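Local coordinates for CysE, serine acetyltransferase (Brucella abortus, PDB 4HZD), which probably transfers an acetyl group from acetyl-coenzyme A to the hydroxyl of L-serine, the activating step on the route to cysteine, at residues Thr245-Gly248 against Ile253-Glu256; Tyr99-Ala104 against Asn183-His188; His119-His124 against Leu164-Ala169; Tyr114-His119 against Ile149-Ile154. All coordinates share one frame; numbering follows the deposited sequence.

Overall arrangement
Contact 3 is the heart of the chain: its centre lies about 2 Å from the chain's centre, and its aliphatic side chains seat helix 116-132 on strand 165-166. Contact 4 uses the same helix and shares His119; also buried, it is more mixed, with a CH-pi pair and a lysine bonded to a glutamine. Contact 2 is partly buried: an arginine at the end of helix 87-101 reaches strand 185-186, the neighbour of strand 165-166, and its chemistry is polar. Contact 1 lies farthest out, its centre about 25 Å from that of the chain, where a hairpin at the far edge of the same sheet trades backbone bonds and touches coenzyme A.

Contact 1: Thr245-Gly248 against Ile253-Glu256; sequences TVAG and IIGE. With COA (coenzyme A), chain C.
Thr245-Ala247 and Ile253-Glu256 run antiparallel, their axes 4.5 Å apart at closest approach and their directions differing by 159°. Thr245 N donates to Gly255 O, while Thr245 O receives Ile254 N over a short 2.7 Å at an almost straight 177°, plus a weak bond from Gly255 N. Two residues thus face one, a classic beta bulge that shifts the register before Val246 pairs with Ile253. That pair is non-hydrogen-bonded, and its side chains meet through Val246 CG1 and Ile253 CG1, 4.0 Å apart. The hairpin closes one edge of a sheet in the left-handed beta-helix: backbone bonds join Val246 to Lys229 and Ala231 of the preceding coil. Ile254 sends its CG1 branch between its own backbone N and carbonyl carbon (chi1 56°), which lays CD1 against Thr245 CG2 at 3.6 Å and against the coenzyme A diphosphate, 3.2 Å from O3A. Its other branch, CG2, rests 3.9 Å from Ala247 CB. Ala247 CB also sits over a face of the adenine, 3.5 Å from C4A. Thr245 OG1 adds a weak hydrogen bond to phosphate oxygen O5A (3.4 Å). Lys197 of the second subunit also binds the coenzyme, and Gly248 belongs to the magnesium site with Ala232 and Ser234.

Contact 2: Tyr99-Ala104 against Asn183-His188; sequences YDRDPA and NVSILH
Arg101 NH1 donates to Ser185 OG over 3.1 Å, with 149° at the hydrogen and the hydroxyl tilted somewhat out of the guanidinium plane. Val184 O lies in that plane, at the edge of the group, 2.9 Å from the same NH1. The other terminal nitrogen, NH2, is hydrogen-bonded to Gly163 O on the neighbouring coil, so NH1 and NH2 each have an acceptor on the beta-helix. Arg101 is the last residue of helix 87-101. Its CG stands beside the backbone N (chi1 -55°) and the chain runs extended from CG to NE, which spans the 8.4 Å between Arg101 CA and Ser185 CA. On the way, Arg101 CD passes 3.1 Å from Ser185 OG, so the hydroxyl is met by both a carbon and a nitrogen of one side chain. Asn183 closes in from another direction: its ND2 comes within 3.6 Å of Arg101 NH2, and the amide and guanidinium planes stand 79° apart. Just past the helix, Asp102 OD1 accepts the backbone N of Ala104 (2.9 Å) in an Asx turn that redirects the chain, and Ala104 O bonds His155 of the second subunit. Arg101 thus ties the helical domain to two successive coils of the left-handed beta-helix. The two acceptors bonded to the guanidinium, Ser185 OG and Gly163 O, are neutral, so this grip on the positive charge probably works through dipoles.

Contact 3: His119-His124 against Leu164-Ala169; sequences HAIQTH and LFLDHA
Ile121 wedges between Leu164 and Leu166, and here the packing is tight. Its CG1 lies 3.8 Å from Leu164 CD2 and equally 3.8 Å from Leu166 CD2, while CD1 reaches past them to 3.3 Å from the backbone Leu164 O. The CG1 branch is set beside the backbone N (chi1 -74°), which swings CD1 out from the helix toward the strand. Leu166 answers with a chi1 of -125°, well away from a staggered value, and offers CD2 to the helix. The join fixes helix 116-132 to strand 165-166, an end strand of its sheet in the left-handed beta-helix, and so fastens the N-terminal helical part to the coils. One residue earlier in the helix the fit slackens: Ala120 CB stands 4.3 Å from Leu166 CD2, and Ala120 also packs on Thr152. All four touching residues are nonetheless buried, with no hydrogen bond crossing between the segments. Polar ties lie around them, with Asp94 of helix 87-101 accepting from Leu164 N and touching Ile121. The more open end of the strand segment is at His168, partly exposed, which lines the coenzyme A pocket and bonds Asp153 of the second subunit.

Contact 4: Tyr114-His119 against Ile149-Ile154; sequences YLKGFH and IFQTDI
The Phe150 ring carries His119 CB over one face, a CH-pi contact with the carbon 4.0 Å from the ring centroid and displaced toward the rim, closest to CZ at 3.6 Å. Lys116 CB comes to Phe150 CD1 obliquely. The His119 ring is turned 45° to that of Phe150, the centroids 5.8 Å apart, and has Leu115 O above one of its own faces; its nitrogens are bonded to Arg62 (ND1) and Val112 O (NE2). A third flat group is the Gln151 amide, whose OE1 receives Lys116 NZ at 2.7 Å in the carbonyl plane, with a C=O...N angle of 159°. Here the start of helix 116-132 meets the turn between helix 136-149 and strand 152-154, where the left-handed beta-helix begins. Gln151, with positive phi, leaves the helical path, and its chain bends so that OE1 swings toward the lysine. Lys116 puts CG between its backbone N and carbonyl carbon (chi1 73°), then runs extended, laying CE 3.3 Å from Phe150 O. The buried ammonium is held by more than one bond: Thr170 OG1 of the same chain and Ser147 OG of the second subunit also bond NZ. Gln151 in turn gives NE2 to Ser148 O of its own chain and packs on Gln151 of the third subunit.

Contact 1: Thr245-Gly248 against Ile253-Glu256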
# COMPACT_ATOMS: atom_id res chain seq x y z
N THR A 245 -2.30 30.15 39.14
CA THR A 245 -3.25 29.57 38.19
C THR A 245 -4.08 30.67 37.57
O THR A 245 -4.56 31.56 38.28
CB THR A 245 -4.16 28.51 38.81
OG1 THR A 245 -3.36 27.55 39.50
CG2 THR A 245 -4.97 27.80 37.73
N VAL A 246 -4.22 30.63 36.23
CA VAL A 246 -5.15 31.52 35.53
C VAL A 246 -6.29 30.76 34.89
O VAL A 246 -6.15 29.60 34.47
CB VAL A 246 -4.46 32.48 34.50
CG1 VAL A 246 -3.19 33.05 35.10
CG2 VAL A 246 -4.10 31.78 33.19
N ALA A 247 -7.44 31.40 34.84
CA ALA A 247 -8.60 30.82 34.15
C ALA A 247 -9.43 31.91 33.56
O ALA A 247 -9.30 33.06 33.97
CB ALA A 247 -9.41 29.96 35.11
N GLY A 248 -10.26 31.58 32.58
CA GLY A 248 -11.27 32.49 32.07
C GLY A 248 -11.03 33.07 30.67
O GLY A 248 -9.96 32.91 30.06
N ILE A 253 -5.87 35.74 37.02
CA ILE A 253 -5.29 34.94 38.11
C ILE A 253 -6.41 34.50 39.05
O ILE A 253 -7.22 35.32 39.50
CB ILE A 253 -4.17 35.69 38.86
CG1 ILE A 253 -3.01 35.95 37.90
CG2 ILE A 253 -3.71 34.88 40.06
CD1 ILE A 253 -2.13 37.12 38.27
N ILE A 254 -6.47 33.21 39.31
CA ILE A 254 -7.53 32.67 40.16
C ILE A 254 -6.90 32.08 41.41
O ILE A 254 -7.62 31.63 42.29
CB ILE A 254 -8.44 31.61 39.45
CG1 ILE A 254 -7.62 30.45 38.86
CG2 ILE A 254 -9.29 32.22 38.34
CD1 ILE A 254 -7.65 29.23 39.75
N GLY A 255 -5.58 32.09 41.49
CA GLY A 255 -4.92 31.54 42.65
C GLY A 255 -3.43 31.34 42.53
O GLY A 255 -2.81 31.70 41.53
N GLU A 256 -2.86 30.73 43.56
CA GLU A 256 -1.43 30.56 43.67
C GLU A 256 -1.09 29.09 43.51
O GLU A 256 -1.87 28.23 43.90
CB GLU A 256 -1.01 31.01 45.06
CG GLU A 256 0.43 31.44 45.21
CD GLU A 256 0.71 31.93 46.62
OE1 GLU A 256 0.15 32.98 47.00
OE2 GLU A 256 1.48 31.25 47.36
N1A COA C . -12.48 28.13 33.57
C2A COA C . -13.03 29.15 34.28
N3A COA C . -12.91 29.26 35.62
C4A COA C . -12.23 28.32 36.34
C5A COA C . -11.62 27.18 35.65
C6A COA C . -11.78 27.13 34.17
N6A COA C . -11.26 26.12 33.42
N7A COA C . -11.03 26.43 36.61
C8A COA C . -11.24 27.04 37.80
N9A COA C . -11.96 28.17 37.64
C1B COA C . -12.42 29.13 38.68
C2B COA C . -13.51 28.54 39.56
O2B COA C . -14.79 28.66 38.95
C3B COA C . -13.37 29.37 40.82
O3B COA C . -14.17 30.57 40.72
P3B COA C . -15.09 31.13 41.94
O7A COA C . -14.12 31.12 43.10
O8A COA C . -16.23 30.14 42.05
O9A COA C . -15.54 32.50 41.49
C4B COA C . -11.88 29.70 40.88
O4B COA C . -11.36 29.54 39.55
C5B COA C . -11.11 28.79 41.83
O5B COA C . -11.20 27.44 41.37
P1A COA C . -10.21 26.27 41.89
O1A COA C . -10.72 24.97 41.29
O2A COA C . -10.07 26.40 43.39
O3A COA C . -8.80 26.68 41.20
P2A COA C . -7.62 25.64 40.81
O4A COA C . -7.63 24.52 41.83
O5A COA C . -6.34 26.41 40.58
O6A COA C . -8.12 25.04 39.39
CBP COA C . -7.30 24.22 37.19
CCP COA C . -7.43 23.98 38.70
CDP COA C . -7.83 25.61 36.84
CEP COA C . -5.81 24.15 36.85
CAP COA C . -8.11 23.12 36.45
OAP COA C . -9.49 23.08 36.87
C9P COA C . -8.07 23.20 34.93
O9P COA C . -9.02 23.65 34.29
N8P COA C . -6.95 22.75 34.36
C7P COA C . -6.91 22.04 33.11
C6P COA C . -7.08 20.53 33.28
C5P COA C . -7.42 19.91 31.94
O5P COA C . -7.36 20.57 30.92
N4P COA C . -7.78 18.61 31.99
C3P COA C . -8.33 17.83 30.89
C2P COA C . -8.21 16.33 31.16
S1P COA C . -8.44 15.43 29.61

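Contact 2: Tyr99-Ala104 against Asn183-His188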
# COMPACT_ATOMS: atom_id res chain seq x y z
N TYR A 99 5.16 8.77 31.84
CA TYR A 99 5.07 7.74 32.87
C TYR A 99 4.72 8.42 34.21
O TYR A 99 3.82 7.95 34.91
CB TYR A 99 6.37 6.93 32.95
CG TYR A 99 6.31 5.82 34.00
CD1 TYR A 99 5.65 4.61 33.74
CD2 TYR A 99 6.89 6.00 35.25
CE1 TYR A 99 5.58 3.60 34.69
CE2 TYR A 99 6.84 4.99 36.21
CZ TYR A 99 6.19 3.80 35.93
OH TYR A 99 6.14 2.83 36.90
N ASP A 100 5.39 9.53 34.51
CA ASP A 100 5.19 10.28 35.77
C ASP A 100 3.91 11.10 35.85
O ASP A 100 3.40 11.31 36.95
CB ASP A 100 6.38 11.21 36.03
CG ASP A 100 7.66 10.44 36.37
OD1 ASP A 100 7.58 9.27 36.76
OD2 ASP A 100 8.75 11.00 36.22
N ARG A 101 3.40 11.56 34.70
CA ARG A 101 2.34 12.56 34.69
C ARG A 101 0.96 12.04 34.23
O ARG A 101 -0.00 12.70 34.47
CB ARG A 101 2.73 13.81 33.87
CG ARG A 101 4.03 14.49 34.29
CD ARG A 101 4.35 15.71 33.43
NE ARG A 101 5.79 15.93 33.47
CZ ARG A 101 6.51 16.63 32.60
NH1 ARG A 101 5.94 17.28 31.58
NH2 ARG A 101 7.82 16.70 32.77
N ASP A 102 0.88 10.87 33.57
CA ASP A 102 -0.43 10.32 33.13
C ASP A 102 -0.87 9.05 33.87
O ASP A 102 -0.28 7.99 33.65
CB ASP A 102 -0.40 9.98 31.64
CG ASP A 102 -1.82 9.80 31.03
OD1 ASP A 102 -2.84 9.67 31.75
OD2 ASP A 102 -1.90 9.77 29.78
N PRO A 103 -1.95 9.14 34.67
CA PRO A 103 -2.44 7.95 35.40
C PRO A 103 -3.08 6.87 34.49
O PRO A 103 -3.18 5.69 34.89
CB PRO A 103 -3.51 8.53 36.34
CG PRO A 103 -3.34 10.03 36.29
CD PRO A 103 -2.80 10.32 34.92
N ALA A 104 -3.47 7.26 33.28
CA ALA A 104 -4.23 6.41 32.37
C ALA A 104 -3.42 5.27 31.76
O ALA A 104 -3.99 4.36 31.19
CB ALA A 104 -4.85 7.27 31.27
N ASN A 183 10.17 20.39 31.15
CA ASN A 183 9.13 19.93 32.06
C ASN A 183 7.77 20.63 31.94
O ASN A 183 7.12 20.97 32.94
CB ASN A 183 9.65 19.95 33.50
CG ASN A 183 11.01 19.28 33.63
OD1 ASN A 183 11.93 19.87 34.17
ND2 ASN A 183 11.15 18.08 33.06
N VAL A 184 7.33 20.84 30.71
CA VAL A 184 5.99 21.40 30.47
C VAL A 184 4.99 20.28 30.14
O VAL A 184 5.38 19.27 29.53
CB VAL A 184 6.08 22.47 29.36
CG1 VAL A 184 4.71 23.01 28.98
CG2 VAL A 184 6.95 23.61 29.87
N SER A 185 3.75 20.44 30.57
CA SER A 185 2.66 19.57 30.12
C SER A 185 1.65 20.39 29.35
O SER A 185 1.19 21.46 29.81
CB SER A 185 1.97 18.86 31.29
OG SER A 185 2.91 18.04 31.96
N ILE A 186 1.30 19.91 28.14
CA ILE A 186 0.36 20.61 27.27
C ILE A 186 -0.78 19.66 26.84
O ILE A 186 -0.53 18.53 26.38
CB ILE A 186 1.05 21.22 26.02
CG1 ILE A 186 2.27 22.08 26.39
CG2 ILE A 186 0.06 22.03 25.16
CD1 ILE A 186 2.98 22.70 25.20
N LEU A 187 -2.02 20.10 26.97
CA LEU A 187 -3.13 19.25 26.55
C LEU A 187 -3.59 19.49 25.10
O LEU A 187 -3.00 20.30 24.42
CB LEU A 187 -4.26 19.30 27.61
CG LEU A 187 -3.88 18.11 28.53
CD1 LEU A 187 -3.13 18.51 29.79
CD2 LEU A 187 -5.03 17.16 28.77
N HIS A 188 -4.59 18.75 24.63
CA HIS A 188 -5.19 18.96 23.29
C HIS A 188 -5.94 20.28 23.23
O HIS A 188 -6.35 20.84 24.27
CB HIS A 188 -6.20 17.86 22.99
CG HIS A 188 -7.26 17.73 24.05
ND1 HIS A 188 -6.98 17.27 25.29
CD2 HIS A 188 -8.63 18.03 24.03
CE1 HIS A 188 -8.10 17.25 26.03
NE2 HIS A 188 -9.12 17.73 25.26

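Contact 3: His119-His124 against Leu164-Ala169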
# COMPACT_ATOMS: atom_id res chain seq x y z
N HIS A 119 4.83 10.94 19.79
CA HIS A 119 5.30 10.81 18.40
C HIS A 119 5.45 12.18 17.77
O HIS A 119 6.44 12.45 17.07
CB HIS A 119 4.35 9.96 17.56
CG HIS A 119 4.14 8.56 18.10
ND1 HIS A 119 2.97 7.94 18.05
CD2 HIS A 119 5.01 7.72 18.78
CE1 HIS A 119 3.08 6.72 18.63
NE2 HIS A 119 4.34 6.60 19.07
N ALA A 120 4.50 13.09 18.03
CA ALA A 120 4.64 14.45 17.49
C ALA A 120 5.86 15.18 18.02
O ALA A 120 6.47 15.98 17.31
CB ALA A 120 3.40 15.28 17.73
N ILE A 121 6.17 15.01 19.29
CA ILE A 121 7.28 15.78 19.84
C ILE A 121 8.59 15.44 19.12
O ILE A 121 9.35 16.34 18.72
CB ILE A 121 7.45 15.54 21.35
CG1 ILE A 121 6.35 16.25 22.14
CG2 ILE A 121 8.77 16.09 21.86
CD1 ILE A 121 6.20 15.63 23.53
N GLN A 122 8.84 14.15 18.95
CA GLN A 122 10.09 13.69 18.30
C GLN A 122 10.08 14.04 16.82
O GLN A 122 11.12 14.38 16.24
CB GLN A 122 10.34 12.20 18.55
CG GLN A 122 10.04 11.72 19.96
CD GLN A 122 10.64 12.63 21.05
OE1 GLN A 122 11.67 13.29 20.85
NE2 GLN A 122 10.02 12.63 22.22
N THR A 123 8.91 14.00 16.20
CA THR A 123 8.77 14.43 14.81
C THR A 123 9.15 15.90 14.70
O THR A 123 9.93 16.25 13.83
CB THR A 123 7.36 14.20 14.21
OG1 THR A 123 7.03 12.82 14.30
CG2 THR A 123 7.34 14.60 12.73
N HIS A 124 8.70 16.74 15.66
CA HIS A 124 9.16 18.12 15.65
C HIS A 124 10.66 18.26 15.80
O HIS A 124 11.29 19.07 15.12
CB HIS A 124 8.53 18.97 16.73
CG HIS A 124 9.16 20.34 16.80
ND1 HIS A 124 9.01 21.25 15.80
CD2 HIS A 124 10.06 20.90 17.71
CE1 HIS A 124 9.71 22.36 16.11
NE2 HIS A 124 10.36 22.14 17.26
N LEU A 164 8.85 17.06 27.87
CA LEU A 164 7.56 17.61 27.43
C LEU A 164 6.50 16.52 27.38
O LEU A 164 6.73 15.46 26.81
CB LEU A 164 7.72 18.27 26.07
CG LEU A 164 6.49 18.90 25.40
CD1 LEU A 164 5.89 20.02 26.26
CD2 LEU A 164 6.93 19.44 24.04
N PHE A 165 5.36 16.78 28.01
CA PHE A 165 4.21 15.92 27.95
C PHE A 165 3.07 16.57 27.14
O PHE A 165 2.52 17.62 27.54
CB PHE A 165 3.80 15.56 29.37
CG PHE A 165 2.57 14.70 29.47
CD1 PHE A 165 2.35 13.65 28.58
CD2 PHE A 165 1.68 14.89 30.51
CE1 PHE A 165 1.22 12.85 28.70
CE2 PHE A 165 0.53 14.10 30.64
CZ PHE A 165 0.31 13.08 29.74
N LEU A 166 2.74 15.95 26.00
CA LEU A 166 1.70 16.41 25.08
C LEU A 166 0.53 15.45 25.19
O LEU A 166 0.47 14.40 24.51
CB LEU A 166 2.25 16.41 23.64
CG LEU A 166 2.19 17.68 22.83
CD1 LEU A 166 2.84 18.86 23.56
CD2 LEU A 166 2.84 17.47 21.44
N ASP A 167 -0.38 15.78 26.09
CA ASP A 167 -1.35 14.80 26.54
C ASP A 167 -2.54 14.88 25.60
O ASP A 167 -3.12 15.95 25.45
CB ASP A 167 -1.76 15.12 28.00
CG ASP A 167 -2.75 14.07 28.61
OD1 ASP A 167 -2.91 12.96 28.06
OD2 ASP A 167 -3.37 14.39 29.65
N HIS A 168 -2.89 13.76 24.94
CA HIS A 168 -4.05 13.71 23.97
C HIS A 168 -3.72 14.36 22.66
O HIS A 168 -3.94 13.76 21.62
CB HIS A 168 -5.36 14.26 24.57
CG HIS A 168 -5.80 13.57 25.84
ND1 HIS A 168 -6.01 12.24 25.90
CD2 HIS A 168 -6.03 14.07 27.13
CE1 HIS A 168 -6.36 11.89 27.17
NE2 HIS A 168 -6.37 13.00 27.92
N ALA A 169 -3.13 15.57 22.72
CA ALA A 169 -2.52 16.33 21.61
C ALA A 169 -3.40 16.88 20.50
O ALA A 169 -3.03 17.89 19.90
CB ALA A 169 -1.32 15.56 20.99

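Contact 4: Tyr114-His119 against Ile149-Ile154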
# COMPACT_ATOMS: atom_id res chain seq x y z
N TYR A 114 2.03 4.14 21.22
CA TYR A 114 0.62 4.54 21.09
C TYR A 114 0.33 6.04 21.07
O TYR A 114 -0.54 6.52 20.32
CB TYR A 114 -0.29 3.80 22.11
CG TYR A 114 -0.14 2.30 22.07
CD1 TYR A 114 -0.34 1.58 20.88
CD2 TYR A 114 0.27 1.58 23.22
CE1 TYR A 114 -0.15 0.20 20.83
CE2 TYR A 114 0.45 0.20 23.17
CZ TYR A 114 0.21 -0.49 21.98
OH TYR A 114 0.41 -1.85 21.91
N LEU A 115 1.09 6.80 21.85
CA LEU A 115 0.64 8.16 22.14
C LEU A 115 1.15 9.17 21.13
O LEU A 115 2.36 9.47 21.05
CB LEU A 115 0.87 8.55 23.60
CG LEU A 115 0.43 7.43 24.56
CD1 LEU A 115 0.98 7.69 25.96
CD2 LEU A 115 -1.09 7.22 24.55
N LYS A 116 0.22 9.69 20.33
CA LYS A 116 0.58 10.57 19.22
C LYS A 116 1.23 11.87 19.70
O LYS A 116 2.05 12.43 18.99
CB LYS A 116 -0.64 10.83 18.28
CG LYS A 116 -1.71 11.74 18.87
CD LYS A 116 -2.98 11.74 17.99
CE LYS A 116 -3.87 12.93 18.37
NZ LYS A 116 -5.23 12.78 17.74
N GLY A 117 0.95 12.31 20.93
CA GLY A 117 1.67 13.48 21.47
C GLY A 117 3.18 13.23 21.54
O GLY A 117 3.98 14.06 21.09
N PHE A 118 3.56 12.07 22.07
CA PHE A 118 4.98 11.70 22.14
C PHE A 118 5.57 11.57 20.71
O PHE A 118 6.67 12.05 20.44
CB PHE A 118 5.16 10.39 22.94
CG PHE A 118 6.56 9.86 22.88
CD1 PHE A 118 7.54 10.39 23.71
CD2 PHE A 118 6.90 8.81 22.01
CE1 PHE A 118 8.84 9.90 23.67
CE2 PHE A 118 8.19 8.31 21.96
CZ PHE A 118 9.18 8.87 22.78
N HIS A 119 4.83 10.94 19.79
CA HIS A 119 5.30 10.81 18.40
C HIS A 119 5.45 12.18 17.77
O HIS A 119 6.44 12.45 17.07
CB HIS A 119 4.35 9.96 17.56
CG HIS A 119 4.14 8.56 18.10
ND1 HIS A 119 2.97 7.94 18.05
CD2 HIS A 119 5.01 7.72 18.78
CE1 HIS A 119 3.08 6.72 18.63
NE2 HIS A 119 4.34 6.60 19.07
N ILE A 149 -1.56 13.58 10.56
CA ILE A 149 -1.66 12.26 11.20
C ILE A 149 -1.70 12.33 12.71
O ILE A 149 -2.40 11.51 13.34
CB ILE A 149 -0.51 11.31 10.75
CG1 ILE A 149 -0.54 11.11 9.23
CG2 ILE A 149 -0.59 9.94 11.44
CD1 ILE A 149 -1.92 10.83 8.64
N PHE A 150 -0.96 13.28 13.31
CA PHE A 150 -1.00 13.47 14.77
C PHE A 150 -1.87 14.65 15.21
O PHE A 150 -2.05 14.86 16.42
CB PHE A 150 0.43 13.60 15.37
CG PHE A 150 1.38 12.51 14.94
CD1 PHE A 150 0.93 11.17 14.75
CD2 PHE A 150 2.75 12.79 14.74
CE1 PHE A 150 1.81 10.17 14.38
CE2 PHE A 150 3.63 11.78 14.33
CZ PHE A 150 3.16 10.48 14.17
N GLN A 151 -2.37 15.42 14.23
CA GLN A 151 -3.19 16.64 14.46
C GLN A 151 -2.48 17.69 15.29
O GLN A 151 -3.12 18.46 16.04
CB GLN A 151 -4.58 16.28 15.03
CG GLN A 151 -5.39 15.40 14.06
CD GLN A 151 -4.98 13.92 14.09
OE1 GLN A 151 -4.89 13.31 15.16
NE2 GLN A 151 -4.77 13.34 12.92
N THR A 152 -1.15 17.71 15.15
CA THR A 152 -0.28 18.64 15.88
C THR A 152 0.43 19.45 14.82
O THR A 152 1.22 18.91 14.03
CB THR A 152 0.75 17.89 16.76
OG1 THR A 152 1.39 16.90 15.96
CG2 THR A 152 0.07 17.13 17.92
N ASP A 153 0.10 20.73 14.75
CA ASP A 153 0.69 21.63 13.75
C ASP A 153 1.75 22.47 14.49
O ASP A 153 1.43 23.46 15.18
CB ASP A 153 -0.39 22.47 13.05
CG ASP A 153 0.18 23.52 12.14
OD1 ASP A 153 1.40 23.70 12.22
OD2 ASP A 153 -0.57 24.14 11.32
N ILE A 154 2.99 22.03 14.39
CA ILE A 154 4.11 22.69 15.09
C ILE A 154 5.07 23.23 14.05
O ILE A 154 5.65 22.46 13.26
CB ILE A 154 4.82 21.72 16.05
CG1 ILE A 154 3.81 21.05 16.99
CG2 ILE A 154 5.93 22.43 16.82
CD1 ILE A 154 4.32 19.94 17.90